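Local coordinates for protein aminotransferase, class I and II (Erwinia tasmaniensis, PDB 5Z0Q) that belongs to the class I and II aminotransferase family, binds pyridoxal-5'-phosphate and has the large sheet-centred domain of these enzymes, at residues A[151-156]-A[180-185]; A[192-197]-A[229-234]; A[199-204]-A[219-224]. One frame throughout, in Å; residues are numbered along the deposited sequence.

Interaction 1: A[151-156]-A[180-185]; sequences WVLDLD and TVYRRK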
loop_
_atom_site.group_PDB
_atom_site.type_symbol
_atom_site.label_atom_id
_atom_site.label_comp_id
_atom_site.label_asym_id
_atom_site.label_seq_id
_atom_site.Cartn_x
_atom_site.Cartn_y
_atom_site.Cartn_z
ATOM N N TRP A 151 -32.013 -10.083 5.811
ATOM C CA TRP A 151 -31.545 -10.321 4.450
ATOM C C TRP A 151 -30.731 -11.609 4.439
ATOM O O TRP A 151 -29.606 -11.645 4.950
ATOM C CB TRP A 151 -30.723 -9.140 3.944
ATOM C CG TRP A 151 -31.547 -7.929 3.650
ATOM C CD1 TRP A 151 -31.592 -6.772 4.369
ATOM C CD2 TRP A 151 -32.458 -7.758 2.557
ATOM N NE1 TRP A 151 -32.468 -5.888 3.787
ATOM C CE2 TRP A 151 -33.015 -6.470 2.674
ATOM C CE3 TRP A 151 -32.854 -8.571 1.489
ATOM C CZ2 TRP A 151 -33.947 -5.973 1.764
ATOM C CZ3 TRP A 151 -33.780 -8.076 0.587
ATOM C CH2 TRP A 151 -34.315 -6.789 0.730
ATOM N N VAL A 152 -31.297 -12.663 3.860
ATOM C CA VAL A 152 -30.662 -13.972 3.834
ATOM C C VAL A 152 -30.208 -14.284 2.413
ATOM O O VAL A 152 -30.703 -13.723 1.428
ATOM C CB VAL A 152 -31.601 -15.076 4.366
ATOM C CG1 VAL A 152 -32.005 -14.779 5.802
ATOM C CG2 VAL A 152 -32.828 -15.204 3.478
ATOM N N LEU A 153 -29.246 -15.196 2.314
ATOM C CA LEU A 153 -28.691 -15.635 1.041
ATOM C C LEU A 153 -29.064 -17.091 0.801
ATOM O O LEU A 153 -28.854 -17.942 1.673
ATOM C CB LEU A 153 -27.170 -15.466 1.020
ATOM C CG LEU A 153 -26.453 -15.960 -0.238
ATOM C CD1 LEU A 153 -26.973 -15.244 -1.475
ATOM C CD2 LEU A 153 -24.951 -15.776 -0.098
ATOM N N ASP A 154 -29.611 -17.374 -0.379
ATOM C CA ASP A 154 -30.051 -18.715 -0.758
ATOM C C ASP A 154 -29.324 -19.100 -2.044
ATOM O O ASP A 154 -29.901 -19.071 -3.133
ATOM C CB ASP A 154 -31.581 -18.755 -0.927
ATOM C CG ASP A 154 -32.126 -20.168 -0.993
ATOM O OD1 ASP A 154 -31.338 -21.120 -0.815
ATOM O OD2 ASP A 154 -33.344 -20.323 -1.220
ATOM N N LEU A 155 -28.045 -19.460 -1.909
ATOM C CA LEU A 155 -27.259 -19.856 -3.075
ATOM C C LEU A 155 -27.790 -21.137 -3.706
ATOM O O LEU A 155 -27.618 -21.348 -4.912
ATOM C CB LEU A 155 -25.791 -20.030 -2.684
ATOM C CG LEU A 155 -24.995 -18.764 -2.360
ATOM C CD1 LEU A 155 -23.679 -19.117 -1.683
ATOM C CD2 LEU A 155 -24.747 -17.949 -3.624
ATOM N N ASP A 156 -28.435 -21.996 -2.915
ATOM C CA ASP A 156 -28.933 -23.260 -3.446
ATOM C C ASP A 156 -30.085 -23.048 -4.419
ATOM O O ASP A 156 -30.308 -23.882 -5.303
ATOM C CB ASP A 156 -29.365 -24.172 -2.299
ATOM C CG ASP A 156 -28.350 -24.209 -1.171
ATOM O OD1 ASP A 156 -28.251 -23.207 -0.431
ATOM O OD2 ASP A 156 -27.650 -25.235 -1.028
ATOM N N THR A 180 -26.217 -8.215 7.831
ATOM C CA THR A 180 -26.649 -9.511 8.327
ATOM C C THR A 180 -25.471 -10.288 8.901
ATOM O O THR A 180 -24.418 -10.400 8.264
ATOM C CB THR A 180 -27.308 -10.316 7.207
ATOM O OG1 THR A 180 -28.482 -9.632 6.754
ATOM C CG2 THR A 180 -27.690 -11.705 7.701
ATOM N N VAL A 181 -25.651 -10.816 10.107
ATOM C CA VAL A 181 -24.702 -11.731 10.728
ATOM C C VAL A 181 -25.199 -13.145 10.458
ATOM O O VAL A 181 -26.207 -13.579 11.027
ATOM C CB VAL A 181 -24.559 -11.467 12.232
ATOM C CG1 VAL A 181 -23.675 -12.525 12.875
ATOM C CG2 VAL A 181 -24.000 -10.074 12.476
ATOM N N TYR A 182 -24.500 -13.869 9.588
ATOM C CA TYR A 182 -24.954 -15.194 9.190
ATOM C C TYR A 182 -24.818 -16.184 10.339
ATOM O O TYR A 182 -23.797 -16.222 11.033
ATOM C CB TYR A 182 -24.169 -15.684 7.973
ATOM C CG TYR A 182 -24.489 -14.924 6.706
ATOM C CD1 TYR A 182 -25.619 -15.229 5.959
ATOM C CD2 TYR A 182 -23.666 -13.899 6.260
ATOM C CE1 TYR A 182 -25.920 -14.536 4.803
ATOM C CE2 TYR A 182 -23.958 -13.201 5.104
ATOM C CZ TYR A 182 -25.086 -13.524 4.379
ATOM O OH TYR A 182 -25.380 -12.830 3.229
ATOM N N ARG A 183 -25.859 -16.989 10.537
ATOM C CA ARG A 183 -25.878 -17.990 11.592
ATOM C C ARG A 183 -25.079 -19.220 11.166
ATOM O O ARG A 183 -24.592 -19.323 10.037
ATOM C CB ARG A 183 -27.316 -18.363 11.945
ATOM C CG ARG A 183 -28.152 -17.210 12.483
ATOM C CD ARG A 183 -27.617 -16.696 13.810
ATOM N NE ARG A 183 -28.509 -15.702 14.401
ATOM C CZ ARG A 183 -28.447 -14.398 14.151
ATOM N NH1 ARG A 183 -27.530 -13.924 13.319
ATOM N NH2 ARG A 183 -29.302 -13.567 14.732
ATOM N N ARG A 184 -24.951 -20.176 12.089
ATOM C CA ARG A 184 -24.137 -21.357 11.817
ATOM C C ARG A 184 -24.787 -22.255 10.771
ATOM O O ARG A 184 -24.095 -22.831 9.925
ATOM C CB ARG A 184 -23.883 -22.130 13.109
ATOM C CG ARG A 184 -22.787 -23.172 12.988
ATOM C CD ARG A 184 -22.332 -23.676 14.347
ATOM N NE ARG A 184 -21.153 -24.528 14.222
ATOM C CZ ARG A 184 -19.902 -24.087 14.302
ATOM N NH1 ARG A 184 -19.662 -22.801 14.514
ATOM N NH2 ARG A 184 -18.889 -24.933 14.171
ATOM N N LYS A 185 -26.116 -22.387 10.813
ATOM C CA LYS A 185 -26.807 -23.204 9.820
ATOM C C LYS A 185 -26.713 -22.591 8.429
ATOM O O LYS A 185 -26.650 -23.320 7.433
ATOM C CB LYS A 185 -28.272 -23.394 10.217
ATOM C CG LYS A 185 -28.476 -24.175 11.508
ATOM C CD LYS A 185 -28.316 -25.673 11.292
ATOM C CE LYS A 185 -29.459 -26.235 10.460
ATOM N NZ LYS A 185 -29.398 -27.721 10.363
#

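Interaction 2: A[192-197]-A[229-234]; sequences RFAQRH and AQRSIT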
loop_
_atom_site.group_PDB
_atom_site.type_symbol
_atom_site.label_atom_id
_atom_site.label_comp_id
_atom_site.label_asym_id
_atom_site.label_seq_id
_atom_site.Cartn_x
_atom_site.Cartn_y
_atom_site.Cartn_z
ATOM N N ARG A 192 -21.767 -26.177 2.026
ATOM C CA ARG A 192 -22.211 -27.296 1.203
ATOM C C ARG A 192 -22.386 -26.882 -0.252
ATOM O O ARG A 192 -22.180 -27.696 -1.159
ATOM C CB ARG A 192 -23.511 -27.881 1.761
ATOM C CG ARG A 192 -23.314 -28.687 3.038
ATOM C CD ARG A 192 -24.598 -29.360 3.506
ATOM N NE ARG A 192 -25.218 -28.653 4.626
ATOM C CZ ARG A 192 -26.361 -27.977 4.547
ATOM N NH1 ARG A 192 -27.023 -27.919 3.399
ATOM N NH2 ARG A 192 -26.845 -27.366 5.620
ATOM N N PHE A 193 -22.756 -25.622 -0.495
ATOM C CA PHE A 193 -22.832 -25.130 -1.866
ATOM C C PHE A 193 -21.449 -25.059 -2.500
ATOM O O PHE A 193 -21.286 -25.369 -3.687
ATOM C CB PHE A 193 -23.506 -23.759 -1.894
ATOM C CG PHE A 193 -23.530 -23.118 -3.253
ATOM C CD1 PHE A 193 -24.477 -23.490 -4.193
ATOM C CD2 PHE A 193 -22.612 -22.136 -3.589
ATOM C CE1 PHE A 193 -24.505 -22.899 -5.442
ATOM C CE2 PHE A 193 -22.635 -21.542 -4.838
ATOM C CZ PHE A 193 -23.583 -21.924 -5.765
ATOM N N ALA A 194 -20.440 -24.655 -1.725
ATOM C CA ALA A 194 -19.084 -24.585 -2.256
ATOM C C ALA A 194 -18.533 -25.974 -2.553
ATOM O O ALA A 194 -17.821 -26.165 -3.544
ATOM C CB ALA A 194 -18.174 -23.843 -1.277
ATOM N N GLN A 195 -18.854 -26.958 -1.710
ATOM C CA GLN A 195 -18.340 -28.308 -1.919
ATOM C C GLN A 195 -19.022 -28.987 -3.102
ATOM O O GLN A 195 -18.360 -29.647 -3.911
ATOM C CB GLN A 195 -18.522 -29.139 -0.649
ATOM C CG GLN A 195 -17.774 -28.601 0.558
ATOM C CD GLN A 195 -18.197 -29.275 1.847
ATOM O OE1 GLN A 195 -19.149 -30.054 1.868
ATOM N NE2 GLN A 195 -17.489 -28.979 2.931
ATOM N N ARG A 196 -20.344 -28.839 -3.212
ATOM C CA ARG A 196 -21.079 -29.470 -4.305
ATOM C C ARG A 196 -20.592 -28.984 -5.665
ATOM O O ARG A 196 -20.636 -29.736 -6.646
ATOM C CB ARG A 196 -22.576 -29.207 -4.137
ATOM C CG ARG A 196 -23.446 -29.669 -5.297
ATOM C CD ARG A 196 -24.932 -29.620 -4.950
ATOM N NE ARG A 196 -25.361 -28.306 -4.474
ATOM C CZ ARG A 196 -25.568 -28.002 -3.195
ATOM N NH1 ARG A 196 -25.383 -28.920 -2.255
ATOM N NH2 ARG A 196 -25.955 -26.781 -2.855
ATOM N N HIS A 197 -20.112 -27.745 -5.743
ATOM C CA HIS A 197 -19.582 -27.193 -6.981
ATOM C C HIS A 197 -18.068 -27.045 -6.962
ATOM O O HIS A 197 -17.497 -26.560 -7.946
ATOM C CB HIS A 197 -20.235 -25.838 -7.275
ATOM C CG HIS A 197 -21.716 -25.917 -7.479
ATOM N ND1 HIS A 197 -22.284 -26.219 -8.698
ATOM C CD2 HIS A 197 -22.746 -25.745 -6.617
ATOM C CE1 HIS A 197 -23.599 -26.226 -8.579
ATOM N NE2 HIS A 197 -23.905 -25.941 -7.326
ATOM N N ALA A 229 -11.455 -24.707 5.719
ATOM C CA ALA A 229 -10.199 -23.995 5.927
ATOM C C ALA A 229 -9.250 -24.188 4.750
ATOM O O ALA A 229 -8.557 -23.248 4.345
ATOM C CB ALA A 229 -9.547 -24.454 7.230
ATOM N N GLN A 230 -9.208 -25.395 4.185
ATOM C CA GLN A 230 -8.291 -25.701 3.093
ATOM C C GLN A 230 -8.796 -25.235 1.734
ATOM O O GLN A 230 -8.107 -25.451 0.731
ATOM C CB GLN A 230 -8.012 -27.206 3.049
ATOM C CG GLN A 230 -7.257 -27.732 4.260
ATOM C CD GLN A 230 -5.873 -27.125 4.389
ATOM O OE1 GLN A 230 -5.206 -26.857 3.389
ATOM N NE2 GLN A 230 -5.437 -26.900 5.623
ATOM N N ARG A 231 -9.967 -24.599 1.671
ATOM C CA ARG A 231 -10.529 -24.150 0.403
ATOM C C ARG A 231 -10.865 -22.663 0.404
ATOM O O ARG A 231 -11.485 -22.182 -0.553
ATOM C CB ARG A 231 -11.784 -24.963 0.058
ATOM C CG ARG A 231 -13.003 -24.596 0.895
ATOM C CD ARG A 231 -14.104 -25.650 0.817
ATOM N NE ARG A 231 -14.476 -25.983 -0.556
ATOM C CZ ARG A 231 -14.256 -27.165 -1.122
ATOM N NH1 ARG A 231 -13.673 -28.135 -0.433
ATOM N NH2 ARG A 231 -14.626 -27.380 -2.378
ATOM N N SER A 232 -10.468 -21.920 1.435
ATOM C CA SER A 232 -10.923 -20.550 1.614
ATOM C C SER A 232 -9.763 -19.627 1.964
ATOM O O SER A 232 -8.656 -20.063 2.285
ATOM C CB SER A 232 -11.994 -20.458 2.709
ATOM O OG SER A 232 -11.425 -20.681 3.987
ATOM N N ILE A 233 -10.049 -18.328 1.891
ATOM C CA ILE A 233 -9.161 -17.274 2.363
ATOM C C ILE A 233 -9.999 -16.305 3.187
ATOM O O ILE A 233 -11.094 -15.916 2.768
ATOM C CB ILE A 233 -8.457 -16.545 1.201
ATOM C CG1 ILE A 233 -7.717 -15.307 1.712
ATOM C CG2 ILE A 233 -9.451 -16.177 0.105
ATOM C CD1 ILE A 233 -7.111 -14.458 0.620
ATOM N N THR A 234 -9.494 -15.930 4.358
ATOM C CA THR A 234 -10.227 -15.101 5.308
ATOM C C THR A 234 -9.570 -13.728 5.392
ATOM O O THR A 234 -8.369 -13.628 5.668
ATOM C CB THR A 234 -10.265 -15.767 6.683
ATOM O OG1 THR A 234 -10.688 -17.128 6.541
ATOM C CG2 THR A 234 -11.228 -15.036 7.607
#

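Interaction 3: A[199-204]-A[219-224]; sequences LLVCSD and IPFASL. With PLP (pyridoxal-5'-phosphate), chain M.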
loop_
_atom_site.group_PDB
_atom_site.type_symbol
_atom_site.label_atom_id
_atom_site.label_comp_id
_atom_site.label_asym_id
_atom_site.label_seq_id
_atom_site.Cartn_x
_atom_site.Cartn_y
_atom_site.Cartn_z
ATOM N N LEU A 199 -15.834 -25.034 -5.188
ATOM C CA LEU A 199 -15.492 -23.630 -5.332
ATOM C C LEU A 199 -14.514 -23.208 -4.243
ATOM O O LEU A 199 -14.492 -23.779 -3.148
ATOM C CB LEU A 199 -16.740 -22.746 -5.257
ATOM C CG LEU A 199 -17.876 -23.018 -6.241
ATOM C CD1 LEU A 199 -19.013 -22.034 -6.016
ATOM C CD2 LEU A 199 -17.373 -22.944 -7.669
ATOM N N LEU A 200 -13.706 -22.203 -4.557
ATOM C CA LEU A 200 -12.896 -21.526 -3.558
ATOM C C LEU A 200 -13.695 -20.378 -2.953
ATOM O O LEU A 200 -14.510 -19.741 -3.627
ATOM C CB LEU A 200 -11.596 -21.009 -4.174
ATOM C CG LEU A 200 -10.654 -22.093 -4.703
ATOM C CD1 LEU A 200 -9.491 -21.480 -5.465
ATOM C CD2 LEU A 200 -10.151 -22.961 -3.559
ATOM N N VAL A 201 -13.466 -20.125 -1.669
ATOM C CA VAL A 201 -14.250 -19.158 -0.912
ATOM C C VAL A 201 -13.344 -18.019 -0.468
ATOM O O VAL A 201 -12.225 -18.248 -0.000
ATOM C CB VAL A 201 -14.937 -19.814 0.304
ATOM C CG1 VAL A 201 -15.807 -18.805 1.032
ATOM C CG2 VAL A 201 -15.756 -21.012 -0.141
ATOM N N CYS A 202 -13.828 -16.790 -0.628
ATOM C CA CYS A 202 -13.145 -15.593 -0.140
ATOM C C CYS A 202 -14.108 -14.881 0.803
ATOM O O CYS A 202 -15.028 -14.188 0.358
ATOM C CB CYS A 202 -12.711 -14.691 -1.291
ATOM S SG CYS A 202 -11.800 -13.214 -0.779
ATOM N N SER A 203 -13.899 -15.061 2.105
ATOM C CA SER A 203 -14.792 -14.534 3.129
ATOM C C SER A 203 -14.249 -13.204 3.640
ATOM O O SER A 203 -13.160 -13.154 4.222
ATOM C CB SER A 203 -14.943 -15.532 4.277
ATOM O OG SER A 203 -15.862 -15.064 5.250
ATOM N N ASP A 204 -15.010 -12.134 3.421
ATOM C CA ASP A 204 -14.653 -10.805 3.907
ATOM C C ASP A 204 -15.291 -10.618 5.277
ATOM O O ASP A 204 -16.514 -10.487 5.390
ATOM C CB ASP A 204 -15.117 -9.730 2.927
ATOM C CG ASP A 204 -14.512 -8.365 3.216
ATOM O OD1 ASP A 204 -14.329 -8.021 4.402
ATOM O OD2 ASP A 204 -14.218 -7.631 2.249
ATOM N N ILE A 219 -19.003 -16.249 13.315
ATOM C CA ILE A 219 -18.384 -17.542 13.037
ATOM C C ILE A 219 -17.541 -17.428 11.774
ATOM O O ILE A 219 -18.088 -17.186 10.690
ATOM C CB ILE A 219 -19.441 -18.648 12.896
ATOM C CG1 ILE A 219 -20.175 -18.850 14.221
ATOM C CG2 ILE A 219 -18.799 -19.944 12.434
ATOM C CD1 ILE A 219 -21.253 -19.899 14.169
ATOM N N PRO A 220 -16.219 -17.573 11.863
ATOM C CA PRO A 220 -15.403 -17.590 10.643
ATOM C C PRO A 220 -15.771 -18.772 9.756
ATOM O O PRO A 220 -16.056 -19.869 10.238
ATOM C CB PRO A 220 -13.970 -17.707 11.175
ATOM C CG PRO A 220 -14.046 -17.215 12.586
ATOM C CD PRO A 220 -15.394 -17.628 13.080
ATOM N N PHE A 221 -15.763 -18.532 8.443
ATOM C CA PHE A 221 -16.125 -19.586 7.501
ATOM C C PHE A 221 -15.163 -20.764 7.595
ATOM O O PHE A 221 -15.588 -21.925 7.591
ATOM C CB PHE A 221 -16.154 -19.029 6.077
ATOM C CG PHE A 221 -16.570 -20.034 5.039
ATOM C CD1 PHE A 221 -17.909 -20.250 4.762
ATOM C CD2 PHE A 221 -15.621 -20.762 4.337
ATOM C CE1 PHE A 221 -18.297 -21.174 3.808
ATOM C CE2 PHE A 221 -16.002 -21.688 3.382
ATOM C CZ PHE A 221 -17.342 -21.894 3.116
ATOM N N ALA A 222 -13.865 -20.485 7.694
ATOM C CA ALA A 222 -12.860 -21.539 7.739
ATOM C C ALA A 222 -12.841 -22.297 9.060
ATOM O O ALA A 222 -12.064 -23.250 9.189
ATOM C CB ALA A 222 -11.479 -20.947 7.457
ATOM N N SER A 223 -13.660 -21.908 10.035
ATOM C CA SER A 223 -13.728 -22.611 11.309
ATOM C C SER A 223 -14.822 -23.670 11.348
ATOM O O SER A 223 -14.914 -24.405 12.338
ATOM C CB SER A 223 -13.945 -21.613 12.454
ATOM O OG SER A 223 -15.164 -20.907 12.295
ATOM N N LEU A 224 -15.651 -23.762 10.305
ATOM C CA LEU A 224 -16.700 -24.777 10.273
ATOM C C LEU A 224 -16.104 -26.178 10.263
ATOM O O LEU A 224 -16.502 -27.042 11.053
ATOM C CB LEU A 224 -17.592 -24.566 9.050
ATOM C CG LEU A 224 -18.338 -23.233 8.976
ATOM C CD1 LEU A 224 -19.062 -23.098 7.646
ATOM C CD2 LEU A 224 -19.310 -23.108 10.136
HETATM N N1 PLP M . -14.561 -4.816 3.093
HETATM C C2 PLP M . -15.839 -4.364 3.355
HETATM C C2A PLP M . -17.011 -5.288 3.196
HETATM C C3 PLP M . -16.042 -3.053 3.771
HETATM O O3 PLP M . -17.310 -2.604 4.031
HETATM C C4 PLP M . -14.956 -2.197 3.921
HETATM C C4A PLP M . -15.147 -0.842 4.535
HETATM C C5 PLP M . -13.672 -2.658 3.652
HETATM C C6 PLP M . -13.479 -3.971 3.239
HETATM C C5A PLP M . -12.498 -1.720 3.819
HETATM O O4P PLP M . -11.399 -2.140 3.042
HETATM P P PLP M . -10.146 -1.148 2.842
HETATM O O1P PLP M . -10.646 0.211 2.411
HETATM O O2P PLP M . -9.215 -1.700 1.787
HETATM O O3P PLP M . -9.415 -1.030 4.158
#

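Interaction 1: A[151-156]-A[180-185]
The ring of Tyr-182 meets Leu-153 obliquely, through its atoms CE1 and OH. CB of Leu-153 lies 4.1 Å from CE1 of Tyr-182 and 3.9 Å from its OH. The indole of Trp-151 turns away from the segment 180-185 and packs edge-to-face with Trp-329. Of this side chain, CB is the atom that stays near, 3.6 Å from OG1 of Thr-180.

The one hydrogen bond between the segments runs from OG1 of Thr-180 to the backbone O of Trp-151, at 2.9 Å. OG1 donates to a lone pair of that oxygen, in the carbonyl plane, with a C=O...OG1 angle of 126°. The first torsion of Thr-180 (chi1 -63°) sets OG1 beside its own backbone N and turns it to the Trp-151 carbonyl. It also lets CG2 of Thr-180 approach the same O of Trp-151, at 3.4 Å.

Strand 151-152 is the outermost strand of the large mixed sheet within this chain, next to strand 139-146. Segment 180-185 is the loop that leads into helix 184-197, with Arg-183 as the N-cap residue. Tyr-182 and Leu-153 both also touch Gln-190 of this helix.

The contact therefore mixes one directed polar bond with a small apolar touch. The threonine hydroxyl satisfies a carbonyl on the outermost strand within this chain, while CB of Leu-153 and the hydroxyl end of Tyr-182 add the apolar part. Between these two segments the bond is the one directed link from the loop to the edge strand.

Interaction 2: A[192-197]-A[229-234]
Helix 184-197 packs against one side of the large mixed sheet, and its last turns meet the chain where it enters strand 232-236. Backbones stay well apart: the nearest CA atoms, those of Ala-194 and Arg-231, are 9.0 Å from each other. The gap is spanned by one long side chain. In this alpha/beta domain the helix leads into strand 200-204, the parallel neighbour of strand 232-236, and Ala-194 also touches Val-201 on it.

Arg-231 points toward the helix. Its chain bends at chi3 (-53°) and brings one face of the guanidinium against Gln-195. CG of Gln-195 sits over the centre of that face, 4.2 Å from CZ of Arg-231. The two side chains cross at about a right angle, and the amide and guanidinium planes are 68° apart. The contact between the segments is thus packing. The charge is answered elsewhere, by a salt bridge from NH1 of Arg-231 to Asp-227. Asp-227 also receives a weak hydrogen bond from NE2 of Gln-195, so the same carboxylate links both side chains. NH2 of Arg-231 lies 3.9 Å from CA of Gln-195 and 3.6 Å from the backbone O of Ala-194.

Interaction 3: A[199-204]-A[219-224]
Strand 200-204 is a central parallel strand of the large sheet in this pyridoxal-5'-phosphate-dependent aminotransferase fold. Its C-terminal end carries Asp-204 into the cofactor pocket. The loop 219-224, with a short 3-10 segment at 221-223, covers one side of the strand, and the contact is buried.

Phe-221 reaches the strand with CG anti to its backbone N (chi1 -178°). Val-201 comes from the opposite direction and lays CG1 over one face of the ring. This is a CH-pi contact, with CG1 of Val-201 3.9 Å from the centroid of the Phe-221 ring and 18° off its normal. The second methyl, CG2 of Val-201, meets CE2 of Phe-221 at 3.6 Å. Leu-191 of helix 184-197 also touches Phe-221.

Two residues along the strand, Ser-203 faces the same loop, and its OG is 4.1 Å from CB of Phe-221. That hydroxyl is hydrogen-bonded to Glu-205, and the backbone N of Phe-221 bonds to the same carboxylate oxygen. Glu-205 thus joins loop and strand. At the strand end, OD2 of Asp-204 lies 3.0 Å from N1 of the pyridoxal-5'-phosphate ring.

All three contacts lie on the same side of the chain's centre and reach the same large sheet. Interactions 2 and 3 are the closest pair, with centres about 7 Å apart, and interaction 3 is nested in the loop closed by interaction 2. They share neighbouring strands: N of Ile-233 lies 2.9 Å from O of Val-201, a probable hydrogen bond. Interaction 1 precedes both in the chain. It meets interaction 2 through a salt bridge, OD2 of Asp-156 to NH2 of Arg-196 at 2.9 Å. Interaction 3 holds the pocket residue Asp-204. The side chain of Tyr-182 in interaction 1 stays about 11 Å from a bound pyridoxal-5'-phosphate.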